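Local coordinates for myosin-I heavy chain (Dictyostelium discoideum, PDB 5EJR), which is an actin-based class VII motor acting early in phagocytosis and adhesion, seen here as the second MyTH4-FERM module of its tail, at residues Phe298-Val303 against Gln502-Gln507; Phe420-Phe425 against Trp437-Lys442; Lys251-Ser256 against Val294-Phe299. All coordinates share one frame; numbering follows the deposited sequence.

Contact 1 (Phe298-Val303 against Gln502-Gln507); sequences FFLDDV and QFYSSQ. With EDO (1,2-ethanediol), chain B.
Phe-298, Phe-503 and Tyr-504 form an aromatic cluster where the linker that leaves the ubiquitin-like lobe of the FERM domain meets the C-terminal helix 494-505 of the PH-like lobe. The rings of Phe-298 and Phe-503 lie face to face, centroids 3.9 Å apart and planes 17° from parallel; Phe-503 CB also sits over the Phe-298 face as a CH-pi contact. Against Tyr-504 the packing is T-shaped: the edge of Phe-298 points CD1 at the tyrosine face, 3.6 Å from Tyr-504 CE2, with the planes at 86°. Leu-300 adds aliphatic packing and divides its two methyls, CD1 lying 3.7 Å from Phe-503 CE1 and CD2 3.8 Å from Tyr-504 CD1 at the ring edge. The polar part centres on the phenol. Water 1 donates to Phe-299 O and also lies near Tyr-504 OH, at a long and weak distance. A phenylalanine in place of Tyr-504 would probably keep the ring packing but leave the amide of Phe-299 without its acceptor. That amide, Phe-299 N, donates to Tyr-504 OH over 3.0 Å, with an N-H...O angle of 162°.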
loop_
_atom_site.group_PDB
_atom_site.type_symbol
_atom_site.label_atom_id
_atom_site.label_comp_id
_atom_site.label_asym_id
_atom_site.label_seq_id
_atom_site.Cartn_x
_atom_site.Cartn_y
_atom_site.Cartn_z
ATOM N N PHE A 298 -3.899 -15.111 -9.964
ATOM C CA PHE A 298 -3.247 -16.288 -10.515
ATOM C C PHE A 298 -4.175 -17.255 -11.240
ATOM O O PHE A 298 -5.285 -17.512 -10.800
ATOM C CB PHE A 298 -2.475 -17.007 -9.410
ATOM C CG PHE A 298 -1.458 -16.122 -8.723
ATOM C CD1 PHE A 298 -0.273 -15.759 -9.368
ATOM C CD2 PHE A 298 -1.651 -15.701 -7.411
ATOM C CE1 PHE A 298 0.684 -14.959 -8.716
ATOM C CE2 PHE A 298 -0.682 -14.916 -6.751
ATOM C CZ PHE A 298 0.470 -14.541 -7.412
ATOM N N PHE A 299 -3.676 -17.805 -12.347
ATOM C CA PHE A 299 -4.408 -18.729 -13.209
ATOM C C PHE A 299 -3.505 -19.907 -13.448
ATOM O O PHE A 299 -2.554 -19.790 -14.212
ATOM C CB PHE A 299 -4.778 -18.034 -14.543
ATOM C CG PHE A 299 -5.830 -16.960 -14.386
ATOM C CD1 PHE A 299 -5.477 -15.668 -13.998
ATOM C CD2 PHE A 299 -7.175 -17.242 -14.624
ATOM C CE1 PHE A 299 -6.455 -14.683 -13.829
ATOM C CE2 PHE A 299 -8.155 -16.255 -14.464
ATOM C CZ PHE A 299 -7.794 -14.985 -14.066
ATOM N N LEU A 300 -3.750 -21.006 -12.723
ATOM C CA LEU A 300 -2.924 -22.227 -12.761
ATOM C C LEU A 300 -3.461 -23.307 -13.673
ATOM O O LEU A 300 -2.705 -24.190 -14.080
ATOM C CB LEU A 300 -2.762 -22.791 -11.326
ATOM C CG LEU A 300 -1.853 -21.941 -10.394
ATOM C CD1 LEU A 300 -1.753 -22.568 -8.988
ATOM C CD2 LEU A 300 -0.434 -21.835 -10.960
ATOM N N ASP A 301 -4.751 -23.255 -13.985
ATOM C CA ASP A 301 -5.387 -24.266 -14.845
ATOM C C ASP A 301 -5.260 -23.914 -16.319
ATOM O O ASP A 301 -5.071 -22.747 -16.645
ATOM C CB ASP A 301 -6.833 -24.525 -14.404
ATOM C CG ASP A 301 -6.884 -24.908 -12.927
ATOM O OD1 ASP A 301 -6.084 -25.787 -12.511
ATOM O OD2 ASP A 301 -7.606 -24.228 -12.161
ATOM N N ASP A 302 -5.275 -24.915 -17.193
ATOM C CA ASP A 302 -5.095 -24.688 -18.633
ATOM C C ASP A 302 -6.415 -24.234 -19.272
ATOM O O ASP A 302 -7.333 -25.025 -19.406
ATOM C CB ASP A 302 -4.524 -25.951 -19.326
ATOM C CG ASP A 302 -4.140 -25.804 -20.806
ATOM O OD1 ASP A 302 -4.372 -24.716 -21.384
ATOM O OD2 ASP A 302 -3.619 -26.786 -21.387
ATOM N N VAL A 303 -6.492 -22.956 -19.664
ATOM C CA VAL A 303 -7.672 -22.377 -20.316
ATOM C C VAL A 303 -8.050 -23.134 -21.621
ATOM O O VAL A 303 -9.207 -23.144 -22.013
ATOM C CB VAL A 303 -7.523 -20.831 -20.503
ATOM C CG1 VAL A 303 -6.658 -20.442 -21.719
ATOM C CG2 VAL A 303 -8.890 -20.155 -20.546
ATOM N N GLN A 502 7.590 -15.883 -7.534
ATOM C CA GLN A 502 7.663 -17.002 -6.568
ATOM C C GLN A 502 6.439 -17.931 -6.670
ATOM O O GLN A 502 6.604 -19.153 -6.742
ATOM C CB GLN A 502 7.840 -16.489 -5.118
ATOM C CG GLN A 502 7.744 -17.573 -4.013
ATOM C CD GLN A 502 8.763 -18.700 -4.105
ATOM O OE1 GLN A 502 8.501 -19.827 -3.668
ATOM N NE2 GLN A 502 9.961 -18.430 -4.621
ATOM N N PHE A 503 5.237 -17.350 -6.741
ATOM C CA PHE A 503 4.002 -18.151 -6.803
ATOM C C PHE A 503 3.971 -19.082 -7.982
ATOM O O PHE A 503 3.747 -20.281 -7.800
ATOM C CB PHE A 503 2.724 -17.290 -6.751
ATOM C CG PHE A 503 1.453 -18.113 -6.672
ATOM C CD1 PHE A 503 0.848 -18.612 -7.825
ATOM C CD2 PHE A 503 0.872 -18.404 -5.447
ATOM C CE1 PHE A 503 -0.311 -19.388 -7.748
ATOM C CE2 PHE A 503 -0.290 -19.182 -5.373
ATOM C CZ PHE A 503 -0.876 -19.658 -6.523
ATOM N N TYR A 504 4.199 -18.549 -9.177
ATOM C CA TYR A 504 4.132 -19.358 -10.393
ATOM C C TYR A 504 5.289 -20.341 -10.568
ATOM O O TYR A 504 5.065 -21.489 -10.974
ATOM C CB TYR A 504 4.019 -18.449 -11.609
ATOM C CG TYR A 504 2.631 -17.936 -11.939
ATOM C CD1 TYR A 504 1.563 -18.816 -12.117
ATOM C CD2 TYR A 504 2.415 -16.587 -12.204
ATOM C CE1 TYR A 504 0.301 -18.352 -12.504
ATOM C CE2 TYR A 504 1.176 -16.121 -12.633
ATOM C CZ TYR A 504 0.126 -17.007 -12.794
ATOM O OH TYR A 504 -1.086 -16.522 -13.218
ATOM N N SER A 505 6.535 -19.893 -10.290
ATOM C CA SER A 505 7.701 -20.750 -10.465
ATOM C C SER A 505 7.712 -21.905 -9.470
ATOM O O SER A 505 8.247 -22.952 -9.796
ATOM C CB SER A 505 8.993 -19.942 -10.356
ATOM O OG SER A 505 9.240 -19.549 -9.021
ATOM N N SER A 506 7.144 -21.717 -8.264
ATOM C CA SER A 506 7.181 -22.741 -7.220
ATOM C C SER A 506 6.239 -23.927 -7.473
ATOM O O SER A 506 6.300 -24.914 -6.736
ATOM C CB SER A 506 6.939 -22.127 -5.846
ATOM O OG SER A 506 5.601 -21.678 -5.696
ATOM N N GLN A 507 5.365 -23.832 -8.503
ATOM C CA GLN A 507 4.423 -24.910 -8.833
ATOM C C GLN A 507 5.111 -26.092 -9.553
ATOM O O GLN A 507 6.238 -25.982 -10.052
ATOM C CB GLN A 507 3.233 -24.390 -9.653
ATOM C CG GLN A 507 2.507 -23.163 -9.068
ATOM C CD GLN A 507 1.833 -23.315 -7.713
ATOM O OE1 GLN A 507 1.943 -22.437 -6.841
ATOM N NE2 GLN A 507 1.041 -24.365 -7.536
HETATM C C1 EDO B . -3.903 -19.874 -19.204
HETATM O O1 EDO B . -4.121 -21.225 -19.554
HETATM C C2 EDO B . -4.214 -19.724 -17.711
HETATM O O2 EDO B . -5.520 -20.276 -17.467
HETATM O O HOH W 1 -1.103 -18.213 -15.927
#

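Contact 2 (Phe420-Phe425 against Trp437-Lys442); sequences FGCTLF and WLAINK. With EDO (1,2-ethanediol), chain H; EDO (1,2-ethanediol), chain B; EDO (1,2-ethanediol), chain F.
Trp-437 meets Leu-424 toward the turn of an antiparallel beta hairpin, strands 423-428 and 435-440, which opens the PH-like lobe of the FERM domain. Leu-424 CD1 comes over one face of the indole, toward its rim, in a CH-pi contact 4.3 Å from the centroid of the six-membered ring. Leu-438 forms a hydrogen-bonded pair with Phe-425: Leu-438 N donates to Phe-425 O at 2.8 Å, and Phe-425 N returns a bond to Leu-438 O. Leu-438 CD2 touches Phe-425 CD2 at 4.0 Å. Ala-439, in the non-hydrogen-bonded pair with Leu-424, offers its CB to Leu-424 CD2 at 3.7 Å and, more loosely, to Cys-422 SG. Ile-440 pairs with Thr-423 through a second pair of backbone hydrogen bonds, the shorter running from Thr-423 N to Ile-440 O at 2.8 Å and nearly straight (174°). Its CD1 reaches Phe-425 CE2 on the face shared by Thr-423, Phe-425 and Leu-438, which helix 494-505 covers through Val-500, Ser-496 and Ile-497. At Asn-441 the pairing stops. Asn-441 CB packs 3.8 Å from Cys-422 SG, and CG, set between the backbone N and the carbonyl carbon (chi1 70°), stays beside the same sulfur. OD1 accepts from Gly-444 N, in the turn that follows. Asn-441 ND2 gives one bond to water 2, which donates to Phe-420 O, and another to an ethanediol. Lys-442 N donates to water 1, which in turn donates to Gly-421 O. Direct backbone hydrogen bonds therefore fix the register from Thr-423 to Phe-425, whereas beyond Ile-440 the chains diverge and water-mediated links satisfy Phe-420 O, Gly-421 O and Lys-442 N.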
loop_
_atom_site.group_PDB
_atom_site.type_symbol
_atom_site.label_atom_id
_atom_site.label_comp_id
_atom_site.label_asym_id
_atom_site.label_seq_id
_atom_site.Cartn_x
_atom_site.Cartn_y
_atom_site.Cartn_z
ATOM N N PHE A 420 -3.642 -13.726 -21.821
ATOM C CA PHE A 420 -4.590 -14.284 -20.862
ATOM C C PHE A 420 -3.832 -15.008 -19.740
ATOM O O PHE A 420 -2.968 -15.831 -20.017
ATOM C CB PHE A 420 -5.586 -15.246 -21.550
ATOM C CG PHE A 420 -6.588 -15.816 -20.568
ATOM C CD1 PHE A 420 -7.732 -15.107 -20.233
ATOM C CD2 PHE A 420 -6.330 -17.010 -19.902
ATOM C CE1 PHE A 420 -8.626 -15.605 -19.280
ATOM C CE2 PHE A 420 -7.193 -17.490 -18.920
ATOM C CZ PHE A 420 -8.346 -16.789 -18.617
ATOM N N GLY A 421 -4.165 -14.705 -18.492
ATOM C CA GLY A 421 -3.538 -15.370 -17.346
ATOM C C GLY A 421 -2.190 -14.804 -16.942
ATOM O O GLY A 421 -1.574 -15.319 -16.016
ATOM N N CYS A 422 -1.739 -13.708 -17.601
ATOM C CA CYS A 422 -0.451 -13.044 -17.325
ATOM C C CYS A 422 -0.619 -11.923 -16.338
ATOM O O CYS A 422 -1.580 -11.155 -16.474
ATOM C CB CYS A 422 0.138 -12.480 -18.621
ATOM S SG CYS A 422 0.770 -13.714 -19.764
ATOM N N THR A 423 0.357 -11.743 -15.421
ATOM C CA THR A 423 0.433 -10.545 -14.580
ATOM C C THR A 423 1.439 -9.627 -15.318
ATOM O O THR A 423 2.555 -10.056 -15.638
ATOM C CB THR A 423 0.783 -10.838 -13.107
ATOM O OG1 THR A 423 -0.251 -11.626 -12.531
ATOM C CG2 THR A 423 0.915 -9.560 -12.263
ATOM N N LEU A 424 1.030 -8.384 -15.614
ATOM C CA LEU A 424 1.861 -7.438 -16.382
ATOM C C LEU A 424 2.501 -6.351 -15.547
ATOM O O LEU A 424 1.883 -5.824 -14.635
ATOM C CB LEU A 424 1.062 -6.805 -17.552
ATOM C CG LEU A 424 0.274 -7.748 -18.467
ATOM C CD1 LEU A 424 -0.661 -6.958 -19.390
ATOM C CD2 LEU A 424 1.174 -8.598 -19.283
ATOM N N PHE A 425 3.764 -6.047 -15.834
ATOM C CA PHE A 425 4.494 -4.991 -15.131
ATOM C C PHE A 425 5.126 -4.084 -16.185
ATOM O O PHE A 425 5.729 -4.587 -17.127
ATOM C CB PHE A 425 5.625 -5.598 -14.249
ATOM C CG PHE A 425 5.152 -6.501 -13.133
ATOM C CD1 PHE A 425 4.739 -5.971 -11.915
ATOM C CD2 PHE A 425 5.078 -7.878 -13.316
ATOM C CE1 PHE A 425 4.276 -6.804 -10.893
ATOM C CE2 PHE A 425 4.633 -8.712 -12.290
ATOM C CZ PHE A 425 4.220 -8.171 -11.089
ATOM N N TRP A 437 6.278 -4.532 -21.613
ATOM C CA TRP A 437 5.541 -5.224 -20.554
ATOM C C TRP A 437 6.245 -6.495 -20.158
ATOM O O TRP A 437 6.476 -7.359 -21.008
ATOM C CB TRP A 437 4.125 -5.614 -21.008
ATOM C CG TRP A 437 3.136 -4.497 -21.124
ATOM C CD1 TRP A 437 3.194 -3.276 -20.522
ATOM C CD2 TRP A 437 1.898 -4.532 -21.846
ATOM N NE1 TRP A 437 2.076 -2.541 -20.832
ATOM C CE2 TRP A 437 1.260 -3.289 -21.642
ATOM C CE3 TRP A 437 1.274 -5.490 -22.667
ATOM C CZ2 TRP A 437 0.027 -2.972 -22.234
ATOM C CZ3 TRP A 437 0.041 -5.187 -23.233
ATOM C CH2 TRP A 437 -0.565 -3.939 -23.024
ATOM N N LEU A 438 6.559 -6.631 -18.858
ATOM C CA LEU A 438 7.113 -7.872 -18.331
ATOM C C LEU A 438 5.872 -8.695 -18.021
ATOM O O LEU A 438 5.010 -8.218 -17.286
ATOM C CB LEU A 438 7.920 -7.621 -17.037
ATOM C CG LEU A 438 8.381 -8.853 -16.276
ATOM C CD1 LEU A 438 9.566 -9.492 -16.959
ATOM C CD2 LEU A 438 8.732 -8.497 -14.834
ATOM N N ALA A 439 5.736 -9.871 -18.636
ATOM C CA ALA A 439 4.574 -10.723 -18.397
ATOM C C ALA A 439 5.000 -11.980 -17.647
ATOM O O ALA A 439 5.945 -12.650 -18.067
ATOM C CB ALA A 439 3.924 -11.103 -19.724
ATOM N N ILE A 440 4.326 -12.294 -16.529
ATOM C CA ILE A 440 4.632 -13.515 -15.764
ATOM C C ILE A 440 3.365 -14.312 -15.686
ATOM O O ILE A 440 2.325 -13.766 -15.305
ATOM C CB ILE A 440 5.245 -13.227 -14.361
ATOM C CG1 ILE A 440 6.516 -12.309 -14.497
ATOM C CG2 ILE A 440 5.588 -14.539 -13.622
ATOM C CD1 ILE A 440 7.069 -11.727 -13.145
ATOM N N ASN A 441 3.438 -15.605 -16.068
ATOM C CA ASN A 441 2.284 -16.489 -16.031
ATOM C C ASN A 441 2.703 -17.870 -15.569
ATOM O O ASN A 441 3.816 -18.008 -15.043
ATOM C CB ASN A 441 1.544 -16.504 -17.375
ATOM C CG ASN A 441 2.313 -17.183 -18.486
ATOM O OD1 ASN A 441 3.512 -17.435 -18.399
ATOM N ND2 ASN A 441 1.605 -17.602 -19.503
ATOM N N LYS A 442 1.829 -18.887 -15.741
ATOM C CA LYS A 442 2.114 -20.253 -15.282
ATOM C C LYS A 442 3.305 -20.922 -16.033
ATOM O O LYS A 442 3.926 -21.838 -15.500
ATOM C CB LYS A 442 0.831 -21.131 -15.357
ATOM C CG LYS A 442 0.347 -21.407 -16.793
ATOM C CD LYS A 442 -0.836 -22.425 -16.795
ATOM C CE LYS A 442 -0.849 -23.327 -18.005
ATOM N NZ LYS A 442 -1.463 -22.661 -19.184
HETATM C C1 EDO H . -6.919 -12.949 -17.622
HETATM O O1 EDO H . -5.703 -12.237 -17.693
HETATM C C2 EDO H . -7.813 -12.677 -16.372
HETATM O O2 EDO H . -7.731 -11.375 -15.822
HETATM C C1 EDO B . -3.903 -19.874 -19.204
HETATM O O1 EDO B . -4.121 -21.225 -19.554
HETATM C C2 EDO B . -4.214 -19.724 -17.711
HETATM O O2 EDO B . -5.520 -20.276 -17.467
HETATM C C1 EDO F . 2.651 -16.066 -22.726
HETATM O O1 EDO F . 1.849 -15.615 -23.808
HETATM C C2 EDO F . 2.509 -17.592 -22.716
HETATM O O2 EDO F . 3.257 -18.142 -21.672
HETATM O O HOH W 2 -1.217 -17.785 -18.874
HETATM O O HOH W 1 -1.103 -18.213 -15.927
#

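Contact 3 (Lys251-Ser256 against Val294-Phe299). With EDO (1,2-ethanediol), chain E.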
loop_
_atom_site.group_PDB
_atom_site.type_symbol
_atom_site.label_atom_id
_atom_site.label_comp_id
_atom_site.label_asym_id
_atom_site.label_seq_id
_atom_site.Cartn_x
_atom_site.Cartn_y
_atom_site.Cartn_z
ATOM N N LYS A 251 -5.857 -17.938 -2.236
ATOM C CA LYS A 251 -4.479 -17.696 -2.673
ATOM C C LYS A 251 -4.366 -17.201 -4.113
ATOM O O LYS A 251 -3.310 -16.738 -4.480
ATOM C CB LYS A 251 -3.586 -18.942 -2.487
ATOM C CG LYS A 251 -3.952 -20.124 -3.391
ATOM C CD LYS A 251 -3.041 -21.352 -3.158
ATOM C CE LYS A 251 -3.188 -22.004 -1.795
ATOM N NZ LYS A 251 -4.469 -22.733 -1.634
ATOM N N MET A 252 -5.409 -17.363 -4.931
ATOM C CA MET A 252 -5.385 -16.995 -6.346
ATOM C C MET A 252 -5.675 -15.533 -6.499
ATOM O O MET A 252 -5.558 -15.004 -7.601
ATOM C CB MET A 252 -6.453 -17.796 -7.163
ATOM C CG MET A 252 -6.365 -19.316 -7.018
ATOM S SD MET A 252 -4.707 -19.886 -7.427
ATOM C CE MET A 252 -4.803 -21.617 -6.842
ATOM N N PHE A 253 -6.127 -14.890 -5.419
ATOM C CA PHE A 253 -6.538 -13.508 -5.432
ATOM C C PHE A 253 -5.490 -12.574 -4.873
ATOM O O PHE A 253 -4.640 -12.973 -4.073
ATOM C CB PHE A 253 -7.895 -13.358 -4.694
ATOM C CG PHE A 253 -9.074 -13.894 -5.472
ATOM C CD1 PHE A 253 -9.394 -15.249 -5.442
ATOM C CD2 PHE A 253 -9.838 -13.053 -6.276
ATOM C CE1 PHE A 253 -10.451 -15.750 -6.210
ATOM C CE2 PHE A 253 -10.870 -13.564 -7.064
ATOM C CZ PHE A 253 -11.182 -14.911 -7.007
ATOM N N GLY A 254 -5.546 -11.336 -5.338
ATOM C CA GLY A 254 -4.640 -10.285 -4.909
ATOM C C GLY A 254 -5.361 -8.960 -4.937
ATOM O O GLY A 254 -6.562 -8.918 -5.215
ATOM N N ILE A 255 -4.625 -7.875 -4.712
ATOM C CA ILE A 255 -5.158 -6.520 -4.707
ATOM C C ILE A 255 -4.361 -5.607 -5.615
ATOM O O ILE A 255 -3.141 -5.740 -5.702
ATOM C CB ILE A 255 -5.236 -6.011 -3.238
ATOM C CG1 ILE A 255 -6.412 -6.721 -2.506
ATOM C CG2 ILE A 255 -5.326 -4.464 -3.143
ATOM C CD1 ILE A 255 -6.668 -6.315 -1.090
ATOM N N SER A 256 -5.070 -4.707 -6.310
ATOM C CA SER A 256 -4.511 -3.657 -7.152
ATOM C C SER A 256 -4.957 -2.265 -6.648
ATOM O O SER A 256 -6.071 -2.107 -6.128
ATOM C CB SER A 256 -4.939 -3.850 -8.608
ATOM O OG SER A 256 -4.314 -5.006 -9.142
ATOM N N VAL A 294 -9.995 -6.012 -5.355
ATOM C CA VAL A 294 -9.646 -7.428 -5.346
ATOM C C VAL A 294 -9.740 -7.899 -6.792
ATOM O O VAL A 294 -10.665 -7.528 -7.520
ATOM C CB VAL A 294 -10.503 -8.279 -4.366
ATOM C CG1 VAL A 294 -10.400 -9.777 -4.668
ATOM C CG2 VAL A 294 -10.084 -8.012 -2.921
ATOM N N ARG A 295 -8.737 -8.650 -7.225
ATOM C CA ARG A 295 -8.694 -9.192 -8.575
ATOM C C ARG A 295 -8.216 -10.616 -8.483
ATOM O O ARG A 295 -7.466 -10.957 -7.571
ATOM C CB ARG A 295 -7.714 -8.392 -9.453
ATOM C CG ARG A 295 -8.209 -6.986 -9.819
ATOM C CD ARG A 295 -7.356 -6.408 -10.927
ATOM N NE ARG A 295 -7.658 -6.978 -12.247
ATOM C CZ ARG A 295 -8.683 -6.614 -13.012
ATOM N NH1 ARG A 295 -9.589 -5.754 -12.558
ATOM N NH2 ARG A 295 -8.836 -7.141 -14.219
ATOM N N ARG A 296 -8.612 -11.444 -9.443
ATOM C CA ARG A 296 -8.056 -12.789 -9.473
ATOM C C ARG A 296 -6.704 -12.608 -10.138
ATOM O O ARG A 296 -6.604 -12.033 -11.245
ATOM C CB ARG A 296 -8.921 -13.798 -10.225
ATOM C CG ARG A 296 -8.213 -15.150 -10.123
ATOM C CD ARG A 296 -9.011 -16.228 -10.662
ATOM N NE ARG A 296 -8.242 -17.460 -10.795
ATOM C CZ ARG A 296 -8.812 -18.596 -11.151
ATOM N NH1 ARG A 296 -10.124 -18.650 -11.359
ATOM N NH2 ARG A 296 -8.083 -19.687 -11.301
ATOM N N ARG A 297 -5.672 -12.938 -9.376
ATOM C CA ARG A 297 -4.290 -12.709 -9.741
ATOM C C ARG A 297 -3.670 -13.891 -10.453
ATOM O O ARG A 297 -2.975 -13.693 -11.436
ATOM C CB ARG A 297 -3.485 -12.331 -8.482
ATOM C CG ARG A 297 -1.991 -11.968 -8.732
ATOM C CD ARG A 297 -1.789 -10.609 -9.393
ATOM N NE ARG A 297 -2.287 -9.503 -8.569
ATOM C CZ ARG A 297 -3.039 -8.502 -9.026
ATOM N NH1 ARG A 297 -3.392 -8.456 -10.306
ATOM N NH2 ARG A 297 -3.446 -7.540 -8.205
ATOM N N PHE A 298 -3.899 -15.111 -9.964
ATOM C CA PHE A 298 -3.247 -16.288 -10.515
ATOM C C PHE A 298 -4.175 -17.255 -11.240
ATOM O O PHE A 298 -5.285 -17.512 -10.800
ATOM C CB PHE A 298 -2.475 -17.007 -9.410
ATOM C CG PHE A 298 -1.458 -16.122 -8.723
ATOM C CD1 PHE A 298 -0.273 -15.759 -9.368
ATOM C CD2 PHE A 298 -1.651 -15.701 -7.411
ATOM C CE1 PHE A 298 0.684 -14.959 -8.716
ATOM C CE2 PHE A 298 -0.682 -14.916 -6.751
ATOM C CZ PHE A 298 0.470 -14.541 -7.412
ATOM N N PHE A 299 -3.676 -17.805 -12.347
ATOM C CA PHE A 299 -4.408 -18.729 -13.209
ATOM C C PHE A 299 -3.505 -19.907 -13.448
ATOM O O PHE A 299 -2.554 -19.790 -14.212
ATOM C CB PHE A 299 -4.778 -18.034 -14.543
ATOM C CG PHE A 299 -5.830 -16.960 -14.386
ATOM C CD1 PHE A 299 -5.477 -15.668 -13.998
ATOM C CD2 PHE A 299 -7.175 -17.242 -14.624
ATOM C CE1 PHE A 299 -6.455 -14.683 -13.829
ATOM C CE2 PHE A 299 -8.155 -16.255 -14.464
ATOM C CZ PHE A 299 -7.794 -14.985 -14.066
HETATM C C1 EDO E . 0.421 -10.404 -6.234
HETATM O O1 EDO E . -0.901 -9.996 -5.864
HETATM C C2 EDO E . 1.487 -9.423 -5.612
HETATM O O2 EDO E . 1.651 -9.777 -4.245
#
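The antiparallel pairing of strands 253-259 and 290-296 belongs to the ubiquitin-like lobe of the FERM domain, and the contact runs on into the linker that follows. Gly-254 and Arg-295 form the hydrogen-bonded pair, each N to the other's O at 3.0 Å. Past Arg-296 the regular pairing ends and Met-252 O is gripped twice, by Arg-297 N at 2.7 Å and Phe-298 N at 2.9 Å, the latter approaching tilted 22° from the carbonyl plane. Phe-253 lays one ring face against the aliphatic part of Arg-296, with CE2 3.7 Å from Arg-296 CB, and its CD2 meets Val-294 CG1. On the face of Val-294 and Ile-255, helix 232-243 closes over the sheet. The extended Arg-296 chain brings NE to Phe-298 O at 3.0 Å, in the guanidinium plane, while its NH1 binds Thr-323 of helix 317-332. Arg-297 instead folds back over Gly-254, where a CB would crowd its NE: CG is anti to the backbone N (chi1 -176°), and the chain bends at the next two torsions. Its NH2 donates weakly to Ile-255 O and more firmly to Ser-256 OG, 2.8 Å away and 17° out of the guanidinium plane.

From the N terminus, contact 3 closes first, pairing two strands of the ubiquitin-like lobe across a 37-residue excursion. Phe-298 and Phe-299 also belong to contact 1, so the long loop of contact 1 starts where contact 3 ends and runs through the helical lobe and the PH-like lobe to the final helix. Contact 2, a short hairpin, nests inside that loop and follows contact 3 in series. Contacts 1 and 2 meet where Tyr-504 OH lies 3.1 Å from Gly-421 O, a probable hydrogen bond; they share water 1 and one ethanediol. Contact 3 reaches contact 1 through Met-252 and Phe-503. Contact 1 ties the ubiquitin-like to the PH-like lobe; contacts 3 and 2 each lie within one.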